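Local coordinates for protein HhaI Restriction Endonuclease (Haemophilus parahaemolyticus, PDB 6UKF) that recognises its cognate DNA sequence and, as a restriction endonuclease, cleaves the DNA backbone, probably with the help of divalent metal ions, at residues F43-C54 against Y121-S132; Y96-I106 against V150-K158. All blocks are in the same frame, centred on the assembly; numbering follows the deposited sequence. Where two conformers were deposited one is given.

Interaction 1: residues F43-C54 against Y121-S132. With EDO (1,2-ethanediol), chain E; EDO (1,2-ethanediol), chain O; EDO (1,2-ethanediol), chain I; nucleotides of chain B.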
loop_
_atom_site.group_PDB
_atom_site.type_symbol
_atom_site.label_atom_id
_atom_site.label_comp_id
_atom_site.label_asym_id
_atom_site.label_seq_id
_atom_site.Cartn_x
_atom_site.Cartn_y
_atom_site.Cartn_z
ATOM N N PHE A 43 17.780 4.015 -8.559
ATOM C CA PHE A 43 16.533 3.284 -8.706
ATOM C C PHE A 43 15.927 3.110 -7.326
ATOM O O PHE A 43 16.610 3.236 -6.305
ATOM C CB PHE A 43 16.735 1.914 -9.368
ATOM C CG PHE A 43 17.743 1.043 -8.673
ATOM C CD1 PHE A 43 19.061 1.031 -9.090
ATOM C CD2 PHE A 43 17.377 0.238 -7.605
ATOM C CE1 PHE A 43 19.999 0.240 -8.458
ATOM C CE2 PHE A 43 18.313 -0.556 -6.968
ATOM C CZ PHE A 43 19.626 -0.557 -7.398
ATOM N N TYR A 44 14.633 2.821 -7.311
ATOM C CA TYR A 44 13.935 2.542 -6.071
ATOM C C TYR A 44 13.928 1.043 -5.795
ATOM O O TYR A 44 13.973 0.214 -6.711
ATOM C CB TYR A 44 12.506 3.083 -6.109
ATOM C CG TYR A 44 12.437 4.594 -6.076
ATOM C CD1 TYR A 44 12.409 5.286 -4.872
ATOM C CD2 TYR A 44 12.408 5.330 -7.253
ATOM C CE1 TYR A 44 12.348 6.667 -4.842
ATOM C CE2 TYR A 44 12.346 6.709 -7.233
ATOM C CZ TYR A 44 12.318 7.373 -6.026
ATOM O OH TYR A 44 12.256 8.746 -6.001
ATOM N N ILE A 45 13.893 0.713 -4.508
ATOM C CA ILE A 45 13.832 -0.655 -4.014
ATOM C C ILE A 45 12.575 -0.760 -3.166
ATOM O O ILE A 45 12.352 0.067 -2.275
ATOM C CB ILE A 45 15.075 -1.001 -3.173
ATOM C CG1 ILE A 45 16.350 -0.845 -4.008
ATOM C CG2 ILE A 45 14.975 -2.421 -2.609
ATOM C CD1 ILE A 45 17.609 -0.741 -3.176
ATOM N N GLU A 46 11.751 -1.758 -3.447
ATOM C CA GLU A 46 10.519 -1.986 -2.706
ATOM C C GLU A 46 10.773 -3.045 -1.642
ATOM O O GLU A 46 11.166 -4.170 -1.963
ATOM C CB GLU A 46 9.393 -2.437 -3.634
ATOM C CG GLU A 46 8.360 -1.358 -3.909
ATOM C CD GLU A 46 7.716 -0.839 -2.636
ATOM O OE1 GLU A 46 7.338 -1.667 -1.782
ATOM O OE2 GLU A 46 7.607 0.395 -2.477
ATOM N N ALA A 47 10.547 -2.685 -0.382
ATOM C CA ALA A 47 10.603 -3.648 0.707
ATOM C C ALA A 47 9.217 -4.260 0.868
ATOM O O ALA A 47 8.209 -3.544 0.875
ATOM C CB ALA A 47 11.051 -2.976 2.003
ATOM N N LYS A 48 9.164 -5.584 0.967
ATOM C CA LYS A 48 7.906 -6.291 1.151
ATOM C C LYS A 48 8.083 -7.342 2.230
ATOM O O LYS A 48 9.042 -8.119 2.192
ATOM C CB LYS A 48 7.459 -6.980 -0.144
ATOM C CG LYS A 48 6.938 -6.031 -1.203
ATOM C CD LYS A 48 5.579 -5.474 -0.815
ATOM C CE LYS A 48 5.255 -4.213 -1.579
ATOM N NZ LYS A 48 4.026 -3.549 -1.058
ATOM N N MET A 49 7.154 -7.373 3.178
ATOM C CA MET A 49 7.115 -8.469 4.125
ATOM C C MET A 49 6.644 -9.734 3.414
ATOM O O MET A 49 6.105 -9.674 2.305
ATOM C CB MET A 49 6.187 -8.132 5.286
ATOM C CG MET A 49 6.635 -6.914 6.072
ATOM S SD MET A 49 5.848 -6.762 7.685
ATOM C CE MET A 49 6.723 -8.030 8.600
ATOM N N PRO A 50 6.856 -10.899 4.026
ATOM C CA PRO A 50 6.452 -12.150 3.365
ATOM C C PRO A 50 4.995 -12.193 2.940
ATOM O O PRO A 50 4.687 -12.819 1.921
ATOM C CB PRO A 50 6.789 -13.218 4.413
ATOM C CG PRO A 50 7.939 -12.634 5.163
ATOM C CD PRO A 50 7.678 -11.149 5.226
ATOM N N HIS A 51 4.090 -11.562 3.684
ATOM C CA HIS A 51 2.678 -11.479 3.319
ATOM C C HIS A 51 2.329 -10.005 3.189
ATOM O O HIS A 51 2.211 -9.297 4.195
ATOM C CB HIS A 51 1.804 -12.161 4.365
ATOM C CG HIS A 51 2.163 -13.594 4.592
ATOM N ND1 HIS A 51 1.738 -14.608 3.761
ATOM C CD2 HIS A 51 2.926 -14.182 5.543
ATOM C CE1 HIS A 51 2.213 -15.760 4.197
ATOM N NE2 HIS A 51 2.937 -15.530 5.277
ATOM N N SER A 52 2.169 -9.545 1.951
ATOM C CA SER A 52 1.992 -8.137 1.648
ATOM C C SER A 52 0.959 -7.983 0.542
ATOM O O SER A 52 0.534 -8.957 -0.084
ATOM C CB SER A 52 3.306 -7.509 1.163
ATOM O OG SER A 52 4.326 -7.617 2.136
ATOM N N GLN A 53 0.577 -6.740 0.294
ATOM C CA GLN A 53 -0.154 -6.365 -0.904
ATOM C C GLN A 53 0.821 -5.653 -1.835
ATOM O O GLN A 53 1.961 -5.367 -1.462
ATOM C CB GLN A 53 -1.391 -5.545 -0.542
ATOM C CG GLN A 53 -2.366 -6.388 0.286
ATOM C CD GLN A 53 -3.574 -5.625 0.773
ATOM O OE1 GLN A 53 -4.672 -5.783 0.241
ATOM N NE2 GLN A 53 -3.385 -4.806 1.804
ATOM N N CYS A 54 0.433 -5.529 -3.098
ATOM C CA CYS A 54 1.417 -5.189 -4.118
ATOM C C CYS A 54 0.826 -4.412 -5.296
ATOM O O CYS A 54 1.057 -4.749 -6.458
ATOM C CB CYS A 54 2.148 -6.454 -4.566
ATOM S SG CYS A 54 3.842 -6.180 -5.080
ATOM N N TYR A 121 5.612 -1.617 -11.348
ATOM C CA TYR A 121 6.798 -1.244 -10.584
ATOM C C TYR A 121 7.904 -0.712 -11.487
ATOM O O TYR A 121 8.605 0.232 -11.113
ATOM C CB TYR A 121 7.225 -2.385 -9.660
ATOM C CG TYR A 121 6.289 -2.447 -8.477
ATOM C CD1 TYR A 121 6.447 -1.586 -7.404
ATOM C CD2 TYR A 121 5.207 -3.312 -8.466
ATOM C CE1 TYR A 121 5.575 -1.608 -6.335
ATOM C CE2 TYR A 121 4.329 -3.344 -7.401
ATOM C CZ TYR A 121 4.518 -2.489 -6.337
ATOM O OH TYR A 121 3.643 -2.512 -5.276
ATOM N N LYS A 122 8.047 -1.256 -12.697
ATOM C CA LYS A 122 8.969 -0.646 -13.652
ATOM C C LYS A 122 8.593 0.809 -13.916
ATOM O O LYS A 122 9.468 1.678 -14.012
ATOM C CB LYS A 122 8.982 -1.433 -14.962
ATOM C CG LYS A 122 9.652 -2.800 -14.888
ATOM C CD LYS A 122 9.417 -3.581 -16.171
ATOM C CE LYS A 122 9.971 -4.994 -16.090
ATOM N NZ LYS A 122 9.688 -5.767 -17.326
ATOM N N SER A 123 7.292 1.094 -14.033
ATOM C CA SER A 123 6.845 2.453 -14.317
ATOM C C SER A 123 7.174 3.413 -13.185
ATOM O O SER A 123 7.262 4.623 -13.418
ATOM C CB SER A 123 5.337 2.460 -14.586
ATOM O OG SER A 123 4.597 2.532 -13.380
ATOM N N LYS A 124 7.355 2.906 -11.968
ATOM C CA LYS A 124 7.728 3.727 -10.827
ATOM C C LYS A 124 9.227 3.693 -10.556
ATOM O O LYS A 124 9.665 4.123 -9.484
ATOM C CB LYS A 124 6.954 3.286 -9.584
ATOM C CG LYS A 124 5.444 3.237 -9.779
ATOM C CD LYS A 124 4.904 4.553 -10.319
ATOM C CE LYS A 124 3.410 4.469 -10.574
ATOM N NZ LYS A 124 2.940 5.633 -11.373
ATOM N N SER A 125 10.018 3.197 -11.507
ATOM C CA SER A 125 11.473 3.116 -11.375
ATOM C C SER A 125 11.896 2.237 -10.204
ATOM O O SER A 125 12.975 2.421 -9.635
ATOM C CB SER A 125 12.127 4.497 -11.281
ATOM O OG SER A 125 11.742 5.329 -12.360
ATOM N N VAL A 126 11.054 1.274 -9.842
ATOM C CA VAL A 126 11.408 0.250 -8.868
ATOM C C VAL A 126 12.048 -0.894 -9.642
ATOM O O VAL A 126 11.377 -1.592 -10.407
ATOM C CB VAL A 126 10.185 -0.225 -8.077
ATOM C CG1 VAL A 126 10.542 -1.445 -7.226
ATOM C CG2 VAL A 126 9.656 0.897 -7.208
ATOM N N LYS A 127 13.353 -1.080 -9.445
ATOM C CA LYS A 127 14.108 -2.092 -10.166
ATOM C C LYS A 127 14.350 -3.351 -9.348
ATOM O O LYS A 127 14.612 -4.408 -9.933
ATOM C CB LYS A 127 15.471 -1.533 -10.599
ATOM C CG LYS A 127 15.443 -0.543 -11.759
ATOM C CD LYS A 127 16.865 -0.191 -12.178
ATOM C CE LYS A 127 16.930 1.061 -13.043
ATOM N NZ LYS A 127 16.520 0.808 -14.454
ATOM N N PHE A 128 14.280 -3.259 -8.022
ATOM C CA PHE A 128 14.547 -4.390 -7.150
ATOM C C PHE A 128 13.561 -4.385 -5.997
ATOM O O PHE A 128 13.027 -3.341 -5.614
ATOM C CB PHE A 128 15.972 -4.341 -6.580
ATOM C CG PHE A 128 17.032 -4.643 -7.595
ATOM C CD1 PHE A 128 17.505 -3.653 -8.438
ATOM C CD2 PHE A 128 17.544 -5.923 -7.719
ATOM C CE1 PHE A 128 18.472 -3.933 -9.384
ATOM C CE2 PHE A 128 18.511 -6.208 -8.664
ATOM C CZ PHE A 128 18.974 -5.212 -9.498
ATOM N N PHE A 129 13.320 -5.577 -5.466
ATOM C CA PHE A 129 12.590 -5.779 -4.227
ATOM C C PHE A 129 13.543 -6.367 -3.195
ATOM O O PHE A 129 14.499 -7.070 -3.537
ATOM C CB PHE A 129 11.426 -6.757 -4.432
ATOM C CG PHE A 129 10.171 -6.121 -4.976
ATOM C CD1 PHE A 129 10.156 -5.522 -6.226
ATOM C CD2 PHE A 129 8.997 -6.143 -4.240
ATOM C CE1 PHE A 129 8.999 -4.944 -6.720
ATOM C CE2 PHE A 129 7.839 -5.570 -4.732
ATOM C CZ PHE A 129 7.842 -4.971 -5.973
ATOM N N ILE A 130 13.275 -6.070 -1.928
ATOM C CA ILE A 130 13.966 -6.702 -0.812
ATOM C C ILE A 130 12.919 -7.269 0.135
ATOM O O ILE A 130 11.909 -6.616 0.426
ATOM C CB ILE A 130 14.934 -5.742 -0.090
ATOM C CG1 ILE A 130 15.681 -6.478 1.029
ATOM C CG2 ILE A 130 14.202 -4.517 0.445
ATOM C CD1 ILE A 130 16.869 -5.717 1.570
ATOM N N THR A 131 13.141 -8.497 0.583
ATOM C CA THR A 131 12.278 -9.145 1.554
ATOM C C THR A 131 13.170 -9.986 2.457
ATOM O O THR A 131 14.400 -9.913 2.386
ATOM C CB THR A 131 11.160 -9.928 0.847
ATOM O OG1 THR A 131 10.236 -10.432 1.818
ATOM C CG2 THR A 131 11.720 -11.090 0.039
ATOM N N SER A 132 12.552 -10.782 3.323
ATOM C CA SER A 132 13.320 -11.625 4.224
ATOM C C SER A 132 12.479 -12.820 4.639
ATOM O O SER A 132 11.290 -12.681 4.931
ATOM C CB SER A 132 13.762 -10.850 5.471
ATOM O OG SER A 132 14.256 -11.731 6.466
HETATM C C1 EDO E . 2.750 -10.507 8.360
HETATM O O1 EDO E . 1.726 -11.394 7.895
HETATM C C2 EDO E . 3.525 -9.940 7.175
HETATM O O2 EDO E . 4.336 -10.966 6.586
HETATM C C1 EDO O . 5.684 1.448 -4.564
HETATM O O1 EDO O . 5.663 2.286 -3.404
HETATM C C2 EDO O . 5.649 2.290 -5.831
HETATM O O2 EDO O . 4.479 3.112 -5.820
HETATM C C1 EDO I . 15.200 6.892 -10.661
HETATM O O1 EDO I . 15.311 5.769 -11.543
HETATM C C2 EDO I . 14.731 8.121 -11.432
HETATM O O2 EDO I . 13.391 7.925 -11.901
ATOM P P DA B 10 4.122 -4.295 3.115
ATOM O OP1 DA B 10 5.418 -4.842 3.566
ATOM O OP2 DA B 10 3.895 -4.008 1.682
ATOM O "O5'" DA B 10 2.921 -5.265 3.540
ATOM C "C5'" DA B 10 2.990 -6.008 4.743
ATOM C "C4'" DA B 10 2.104 -5.387 5.794
ATOM O "O4'" DA B 10 0.730 -5.328 5.316
ATOM C "C3'" DA B 10 2.046 -6.144 7.117
ATOM O "O3'" DA B 10 1.991 -5.199 8.171
ATOM C "C2'" DA B 10 0.785 -6.992 6.982
ATOM C "C1'" DA B 10 -0.121 -6.087 6.166
ATOM N N9 DA B 10 -1.082 -6.776 5.318
ATOM C C8 DA B 10 -0.839 -7.819 4.470
ATOM N N7 DA B 10 -1.897 -8.221 3.809
ATOM C C5 DA B 10 -2.901 -7.370 4.241
ATOM C C6 DA B 10 -4.266 -7.275 3.917
ATOM N N6 DA B 10 -4.867 -8.085 3.043
ATOM N N1 DA B 10 -4.991 -6.316 4.532
ATOM C C2 DA B 10 -4.381 -5.508 5.408
ATOM N N3 DA B 10 -3.106 -5.501 5.791
ATOM C C4 DA B 10 -2.413 -6.469 5.165
#

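Interaction 2: residues Y96-I106 against V150-K158. With CA (calcium ion), chain R; EDO (1,2-ethanediol), chain F; EDO (1,2-ethanediol), chain D; EDO (1,2-ethanediol), chain V.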
loop_
_atom_site.group_PDB
_atom_site.type_symbol
_atom_site.label_atom_id
_atom_site.label_comp_id
_atom_site.label_asym_id
_atom_site.label_seq_id
_atom_site.Cartn_x
_atom_site.Cartn_y
_atom_site.Cartn_z
ATOM N N TYR A 96 -19.163 -9.522 -10.422
ATOM C CA TYR A 96 -18.313 -8.545 -9.760
ATOM C C TYR A 96 -19.008 -7.229 -9.452
ATOM O O TYR A 96 -18.432 -6.401 -8.739
ATOM C CB TYR A 96 -17.054 -8.288 -10.602
ATOM C CG TYR A 96 -16.137 -9.486 -10.629
ATOM C CD1 TYR A 96 -15.250 -9.720 -9.589
ATOM C CD2 TYR A 96 -16.177 -10.398 -11.674
ATOM C CE1 TYR A 96 -14.420 -10.818 -9.592
ATOM C CE2 TYR A 96 -15.348 -11.501 -11.687
ATOM C CZ TYR A 96 -14.471 -11.705 -10.645
ATOM O OH TYR A 96 -13.650 -12.805 -10.654
ATOM N N ALA A 97 -20.234 -7.025 -9.934
ATOM C CA ALA A 97 -20.875 -5.722 -9.809
ATOM C C ALA A 97 -21.421 -5.448 -8.414
ATOM O O ALA A 97 -21.590 -4.278 -8.055
ATOM C CB ALA A 97 -21.994 -5.586 -10.841
ATOM N N ASN A 98 -21.712 -6.479 -7.624
ATOM C CA ASN A 98 -22.127 -6.287 -6.233
ATOM C C ASN A 98 -20.860 -6.183 -5.392
ATOM O O ASN A 98 -20.266 -7.194 -5.010
ATOM C CB ASN A 98 -23.034 -7.420 -5.764
ATOM C CG ASN A 98 -24.452 -7.294 -6.302
ATOM O OD1 ASN A 98 -24.842 -6.249 -6.822
ATOM N ND2 ASN A 98 -25.232 -8.359 -6.165
ATOM N N LEU A 99 -20.445 -4.952 -5.108
ATOM C CA LEU A 99 -19.192 -4.710 -4.408
ATOM C C LEU A 99 -19.276 -5.216 -2.972
ATOM O O LEU A 99 -20.336 -5.197 -2.344
ATOM C CB LEU A 99 -18.882 -3.214 -4.406
ATOM C CG LEU A 99 -18.950 -2.513 -5.766
ATOM C CD1 LEU A 99 -18.507 -1.063 -5.650
ATOM C CD2 LEU A 99 -18.114 -3.243 -6.811
ATOM N N SER A 100 -18.135 -5.666 -2.449
ATOM C CA SER A 100 -18.091 -6.190 -1.092
ATOM C C SER A 100 -16.738 -5.892 -0.466
ATOM O O SER A 100 -15.730 -5.734 -1.160
ATOM C CB SER A 100 -18.341 -7.703 -1.057
ATOM O OG SER A 100 -17.221 -8.420 -1.543
ATOM N N THR A 101 -16.732 -5.813 0.866
ATOM C CA THR A 101 -15.482 -5.658 1.598
ATOM C C THR A 101 -14.733 -6.978 1.691
ATOM O O THR A 101 -13.508 -6.987 1.847
ATOM C CB THR A 101 -15.752 -5.135 3.010
ATOM O OG1 THR A 101 -16.768 -5.930 3.635
ATOM C CG2 THR A 101 -16.186 -3.678 2.969
ATOM N N LYS A 102 -15.454 -8.094 1.612
ATOM C CA LYS A 102 -14.816 -9.402 1.622
ATOM C C LYS A 102 -14.019 -9.632 0.348
ATOM O O LYS A 102 -12.994 -10.327 0.370
ATOM C CB LYS A 102 -15.910 -10.456 1.779
ATOM C CG LYS A 102 -15.433 -11.858 2.084
ATOM C CD LYS A 102 -16.617 -12.812 2.165
ATOM C CE LYS A 102 -17.554 -12.447 3.305
ATOM N N GLY A 103 -14.459 -9.051 -0.760
ATOM C CA GLY A 103 -13.771 -9.177 -2.026
ATOM C C GLY A 103 -14.176 -10.426 -2.788
ATOM O O GLY A 103 -14.721 -11.383 -2.238
ATOM N N LYS A 104 -13.913 -10.398 -4.092
ATOM C CA LYS A 104 -14.081 -11.568 -4.944
ATOM C C LYS A 104 -12.811 -11.763 -5.754
ATOM O O LYS A 104 -12.369 -10.851 -6.462
ATOM C CB LYS A 104 -15.293 -11.460 -5.872
ATOM C CG LYS A 104 -15.509 -12.728 -6.691
ATOM C CD LYS A 104 -16.856 -12.757 -7.393
ATOM C CE LYS A 104 -17.979 -13.111 -6.432
ATOM N NZ LYS A 104 -19.282 -13.250 -7.129
ATOM N N ILE A 105 -12.239 -12.960 -5.651
ATOM C CA ILE A 105 -10.982 -13.266 -6.311
ATOM C C ILE A 105 -11.185 -13.297 -7.818
ATOM O O ILE A 105 -12.283 -13.571 -8.325
ATOM C CB ILE A 105 -10.459 -14.610 -5.772
ATOM C CG1 ILE A 105 -8.991 -14.831 -6.143
ATOM C CG2 ILE A 105 -11.330 -15.759 -6.278
ATOM C CD1 ILE A 105 -8.279 -15.753 -5.182
ATOM N N ILE A 106 -10.114 -13.000 -8.549
ATOM C CA ILE A 106 -10.118 -12.972 -10.001
ATOM C C ILE A 106 -9.294 -14.166 -10.488
ATOM O O ILE A 106 -8.070 -14.196 -10.286
ATOM C CB ILE A 106 -9.568 -11.644 -10.539
ATOM C CG1 ILE A 106 -10.498 -10.501 -10.117
ATOM C CG2 ILE A 106 -9.446 -11.694 -12.053
ATOM C CD1 ILE A 106 -9.829 -9.141 -10.043
ATOM N N VAL A 150 1.207 -14.873 -6.210
ATOM C CA VAL A 150 0.377 -13.688 -6.389
ATOM C C VAL A 150 -1.075 -14.099 -6.566
ATOM O O VAL A 150 -1.376 -15.080 -7.255
ATOM C CB VAL A 150 0.840 -12.846 -7.598
ATOM C CG1 VAL A 150 0.035 -11.550 -7.684
ATOM C CG2 VAL A 150 2.328 -12.560 -7.509
ATOM N N SER A 151 -1.974 -13.344 -5.942
ATOM C CA SER A 151 -3.403 -13.445 -6.188
ATOM C C SER A 151 -3.970 -12.040 -6.345
ATOM O O SER A 151 -3.316 -11.038 -6.041
ATOM C CB SER A 151 -4.131 -14.202 -5.070
ATOM O OG SER A 151 -4.109 -13.474 -3.859
ATOM N N CYS A 152 -5.207 -11.977 -6.825
ATOM C CA CYS A 152 -5.824 -10.713 -7.195
ATOM C C CYS A 152 -7.291 -10.750 -6.806
ATOM O O CYS A 152 -7.985 -11.725 -7.101
ATOM C CB CYS A 152 -5.675 -10.494 -8.704
ATOM S SG CYS A 152 -6.460 -9.022 -9.342
ATOM N N THR A 153 -7.758 -9.697 -6.138
ATOM C CA THR A 153 -9.153 -9.611 -5.742
ATOM C C THR A 153 -9.685 -8.217 -6.035
ATOM O O THR A 153 -8.933 -7.252 -6.184
ATOM C CB THR A 153 -9.350 -9.962 -4.259
ATOM O OG1 THR A 153 -10.732 -10.265 -4.024
ATOM C CG2 THR A 153 -8.923 -8.806 -3.357
ATOM N N TYR A 154 -11.007 -8.137 -6.146
ATOM C CA TYR A 154 -11.728 -6.881 -6.308
ATOM C C TYR A 154 -12.529 -6.669 -5.031
ATOM O O TYR A 154 -13.413 -7.471 -4.714
ATOM C CB TYR A 154 -12.654 -6.964 -7.519
ATOM C CG TYR A 154 -13.397 -5.689 -7.860
ATOM C CD1 TYR A 154 -12.726 -4.490 -8.063
ATOM C CD2 TYR A 154 -14.776 -5.701 -8.023
ATOM C CE1 TYR A 154 -13.418 -3.334 -8.396
ATOM C CE2 TYR A 154 -15.469 -4.557 -8.356
ATOM C CZ TYR A 154 -14.790 -3.377 -8.542
ATOM O OH TYR A 154 -15.499 -2.246 -8.880
ATOM N N ARG A 155 -12.200 -5.618 -4.282
ATOM C CA ARG A 155 -12.845 -5.399 -2.997
ATOM C C ARG A 155 -12.991 -3.913 -2.721
ATOM O O ARG A 155 -12.183 -3.096 -3.168
ATOM C CB ARG A 155 -12.074 -6.057 -1.842
ATOM C CG ARG A 155 -10.711 -5.440 -1.503
ATOM C CD ARG A 155 -10.076 -6.223 -0.362
ATOM N NE ARG A 155 -8.716 -5.809 -0.026
ATOM C CZ ARG A 155 -8.401 -4.927 0.922
ATOM N NH1 ARG A 155 -9.346 -4.331 1.637
ATOM N NH2 ARG A 155 -7.128 -4.635 1.150
ATOM N N ILE A 156 -14.041 -3.581 -1.969
ATOM C CA ILE A 156 -14.177 -2.243 -1.415
ATOM C C ILE A 156 -13.019 -1.995 -0.468
ATOM O O ILE A 156 -12.770 -2.785 0.450
ATOM C CB ILE A 156 -15.509 -2.125 -0.657
ATOM C CG1 ILE A 156 -16.693 -2.296 -1.607
ATOM C CG2 ILE A 156 -15.583 -0.791 0.086
ATOM C CD1 ILE A 156 -18.025 -2.435 -0.888
ATOM N N LYS A 157 -12.309 -0.892 -0.672
ATOM C CA LYS A 157 -11.327 -0.430 0.306
ATOM C C LYS A 157 -11.619 1.036 0.601
ATOM O O LYS A 157 -11.342 1.917 -0.219
ATOM C CB LYS A 157 -9.887 -0.650 -0.143
ATOM C CG LYS A 157 -8.881 -0.244 0.933
ATOM C CD LYS A 157 -7.509 -0.887 0.748
ATOM C CE LYS A 157 -6.858 -0.524 -0.581
ATOM N NZ LYS A 157 -6.519 0.921 -0.697
ATOM N N LYS A 158 -12.203 1.277 1.771
ATOM C CA LYS A 158 -12.485 2.626 2.227
ATOM C C LYS A 158 -11.242 3.496 2.099
ATOM O O LYS A 158 -10.125 3.054 2.380
ATOM C CB LYS A 158 -12.908 2.544 3.694
ATOM C CG LYS A 158 -13.406 3.832 4.296
ATOM C CD LYS A 158 -13.656 3.628 5.777
ATOM C CE LYS A 158 -14.202 4.873 6.442
ATOM N NZ LYS A 158 -14.334 4.680 7.913
HETATM CA CA CA R . -6.393 -12.022 -3.042
HETATM C C1 EDO F . -1.181 -14.441 -1.874
HETATM O O1 EDO F . -2.610 -14.408 -1.901
HETATM C C2 EDO F . -0.663 -15.207 -3.086
HETATM O O2 EDO F . -1.180 -16.541 -3.085
HETATM C C1 EDO D . -15.408 1.513 8.367
HETATM O O1 EDO D . -16.434 2.506 8.263
HETATM C C2 EDO D . -15.139 1.231 9.840
HETATM O O2 EDO D . -14.412 2.334 10.393
HETATM C C1 EDO V . -17.851 -3.438 6.418
HETATM O O1 EDO V . -18.581 -4.340 5.579
HETATM C C2 EDO V . -16.838 -4.213 7.255
HETATM O O2 EDO V . -17.467 -5.352 7.853
HETATM O O HOH W 1 -16.163 -6.846 -4.375
HETATM O O HOH W 2 -12.106 -4.742 2.023
HETATM O O HOH W 3 -6.130 -14.505 -7.988
#

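Interaction 1: residues F43-C54 against Y121-S132
K48 crosses F129 obliquely, touching the ring edge with CG, before its tip turns to the DNA. Its CB carries CG beside the backbone N (chi1 -73°), which brings CG near the plane of the F129 ring, 3.7 Å from F129 CD2; a second bend follows at chi2 (-72°). From there it runs out straight. CD and CE pass close to the backbone phosphate of DA10 of chain B, and NZ donates to its OP2 at 2.8 Å. NZ also donates to Q53 O, which helps fix its direction.

The F129 face that E46 covers is met squarely: E46 CB stands 3.6 Å from the ring centroid and only 10° off the normal, a CH-pi contact. At the other end of the glutamate's aliphatic part, CG meets Y121 CE1. F129 CZ in turn lies over the centre of the Y121 ring, while C54 SG approaches both rings obliquely.

Underneath, strands 43-47 and 126-132 run parallel. E46 N donates to F128 O and E46 O accepts from I130 N, so this residue is held through both its N-H and its C=O. A beta bulge at K127 shifts the register between Y44 and I45. Before it, a Schellman motif with S125 as its C-prime residue closes helix 110-123, and S125 O takes the N-H of Y44 at 2.9 Å. At the far end T131 OG1 gives a short 2.6 Å bond to K48 O. On the sheet face of I45 and A47, I130 CG2 packs against I45 CG2.

The E46-A47-K48 sequence is consistent with the E-x-K part of the PD-(D/E)XK nuclease signature. K48 NZ is thus fixed by two bonds, to Q53 O and to DA10 OP2, with its CG braced on F129, consistent with a role at the DNA backbone.

Interaction 2: residues Y96-I106 against V150-K158
The Y154 ring is turned edge-on to the 96-106 loop: Y96 O lies near the ring plane, 3.5 Å from Y154 CE2. L99 comes at the same corner obliquely, its CD2 pressed to 3.3 Å from CE2. With CG trans to the backbone N (chi1 -176°), the tyrosine reaches under the loop, and its hydroxyl goes on to bond L59 O. Two residues on, I156 CG1 and CD1 both lie 3.7 Å from L99 CB, so the leucine meets tyrosine through CD2 and isoleucine through CB.

At the other end I106 sends CD1 to C152 SG, 3.4 Å away, on the side where helices 80-91 and 110-123 close the core. Between these two apolar clusters the backbones pair antiparallel: K104 and Y154 exchange both N-H...O bonds, flanked by I156 N to S100 O and I106 N to C152 O. G103 CA lies 3.6 Å from R155 CB, a close backbone passage.

R155 points the opposite way from Y154. Water 2, near the edge of its guanidinium plane, ties NH1 to T101 O and I156 O.

Strand 104-105 is the outermost of its antiparallel sheet. Next to it, strand 148-156 puts S151 OG on the calcium ion (2.8 Å), whose site also includes T153, and R155 NH2 on a guanine O6, so it joins an apolar side packed on this loop to a polar one meeting calcium and DNA.

How the interactions relate
Interactions 1 and 2 lie with their centres about 23 Å apart, yet they meet directly: Q53 OE1 of 43-54 and R155 NH2 of 150-158 are 2.9 Å apart, probably a hydrogen bond. Both residues also contact guanine bases, so the pair sits where the two contacts converge on the DNA. One sheet links them, strand 228-236 lying between strands 51-62 and 148-156. The chain connects them too, since strand 104-105 leads into helix 110-123, whose end belongs to interaction 1. The calcium ion bound in interaction 2 lies about 14 Å from the DA10 phosphorus of chain B, whose phosphate K48 holds.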